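Local coordinates for putative chemotaxis protein (Desulfovibrio vulgaris str. Hildenborough, PDB 3H4Y) that probably acts in bacterial chemotaxis signalling as a phosphatase of the CheX family, at residues Gly6-Val9 / Ala10-Phe13. Residues are numbered along the deposited sequence; the frame is centred on the assembly and turned at random.
Sequences GIEV and AKPF
A10 N donates to I7 O at 3.0 Å, with an N-H...O angle of 152°, and so closes a type I turn that runs from I7 to A10. One residue on, K11 N reaches E8 O at 3.1 Å.

The side chains of those last two residues meet as well. NZ of K11 lies 3.1 Å from OE2 of E8 and 3.2 Å from OE1. Each oxygen offers its syn lone pair, so the ammonium group sits in the fork of the carboxylate, a bidentate salt bridge. The two side chains run alongside each other and point the same way: K11 is extended beyond CG, whereas E8 bends at chi2 (-62°), which folds its carboxylate round to meet the ammonium group.

The carbonyl oxygen of V9 faces P12, whose ring nitrogen has no proton to give, and rests instead against the ring carbon CD of P12 at 3.2 Å. The same oxygen comes in at the edge of the F13 ring, in its plane, 3.3 Å from CD2.

On the inner side, A10 and F13 pack on I140 of strand 137-144, while V9, P12 and F13 touch L107 of helix 84-109. The turn leading into helix 10-25 thus combines an ion pair between two exposed side chains, which solvent probably weakens, with apolar side chains packed against strand 137-144 and helix 84-109.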
loop_
_atom_site.group_PDB
_atom_site.type_symbol
_atom_site.label_atom_id
_atom_site.label_comp_id
_atom_site.label_asym_id
_atom_site.label_seq_id
_atom_site.Cartn_x
_atom_site.Cartn_y
_atom_site.Cartn_z
ATOM N N GLY A 6 19.714 1.167 -18.627
ATOM C CA GLY A 6 18.935 0.358 -19.572
ATOM C C GLY A 6 17.467 0.146 -19.233
ATOM O O GLY A 6 16.811 -0.688 -19.863
ATOM N N ILE A 7 16.949 0.883 -18.245
ATOM C CA ILE A 7 15.573 0.707 -17.790
ATOM C C ILE A 7 14.771 1.912 -18.250
ATOM O O ILE A 7 14.732 2.947 -17.573
ATOM C CB ILE A 7 15.516 0.553 -16.262
ATOM C CG1 ILE A 7 16.376 -0.636 -15.830
ATOM C CG2 ILE A 7 14.074 0.351 -15.778
ATOM C CD1 ILE A 7 16.687 -0.622 -14.361
ATOM N N GLU A 8 14.166 1.777 -19.430
ATOM C CA GLU A 8 13.383 2.862 -20.043
ATOM C C GLU A 8 12.217 3.367 -19.196
ATOM O O GLU A 8 11.965 4.579 -19.189
ATOM C CB GLU A 8 12.845 2.462 -21.415
ATOM C CG GLU A 8 13.890 2.534 -22.511
ATOM C CD GLU A 8 14.415 3.945 -22.681
ATOM O OE1 GLU A 8 13.610 4.837 -23.037
ATOM O OE2 GLU A 8 15.628 4.156 -22.446
ATOM N N VAL A 9 11.521 2.475 -18.495
ATOM C CA VAL A 9 10.443 2.922 -17.615
ATOM C C VAL A 9 10.922 3.791 -16.431
ATOM O O VAL A 9 10.109 4.426 -15.775
ATOM C CB VAL A 9 9.560 1.781 -17.085
ATOM C CG1 VAL A 9 8.821 1.124 -18.239
ATOM C CG2 VAL A 9 10.367 0.759 -16.257
ATOM N N ALA A 10 12.223 3.838 -16.160
ATOM C CA ALA A 10 12.715 4.697 -15.092
ATOM C C ALA A 10 12.557 6.173 -15.465
ATOM O O ALA A 10 12.437 7.017 -14.601
ATOM C CB ALA A 10 14.169 4.388 -14.770
ATOM N N LYS A 11 12.589 6.482 -16.764
ATOM C CA LYS A 11 12.530 7.875 -17.210
ATOM C C LYS A 11 11.348 8.687 -16.698
ATOM O O LYS A 11 11.560 9.748 -16.099
ATOM C CB LYS A 11 12.685 8.000 -18.743
ATOM C CG LYS A 11 14.071 7.566 -19.229
ATOM C CD LYS A 11 14.226 7.761 -20.741
ATOM C CE LYS A 11 15.589 7.272 -21.237
ATOM N NZ LYS A 11 15.655 7.222 -22.737
ATOM N N PRO A 12 10.105 8.196 -16.899
ATOM C CA PRO A 12 8.951 8.956 -16.383
ATOM C C PRO A 12 8.962 9.094 -14.842
ATOM O O PRO A 12 8.466 10.090 -14.293
ATOM C CB PRO A 12 7.741 8.177 -16.928
ATOM C CG PRO A 12 8.267 6.831 -17.323
ATOM C CD PRO A 12 9.687 6.993 -17.663
ATOM N N PHE A 13 9.505 8.101 -14.143
ATOM C CA PHE A 13 9.623 8.186 -12.676
ATOM C C PHE A 13 10.635 9.193 -12.204
ATOM O O PHE A 13 10.399 9.908 -11.219
ATOM C CB PHE A 13 9.847 6.788 -12.072
ATOM C CG PHE A 13 8.593 5.978 -12.047
ATOM C CD1 PHE A 13 7.658 6.162 -11.028
ATOM C CD2 PHE A 13 8.284 5.093 -13.084
ATOM C CE1 PHE A 13 6.470 5.476 -11.035
ATOM C CE2 PHE A 13 7.088 4.397 -13.081
ATOM C CZ PHE A 13 6.176 4.604 -12.038
#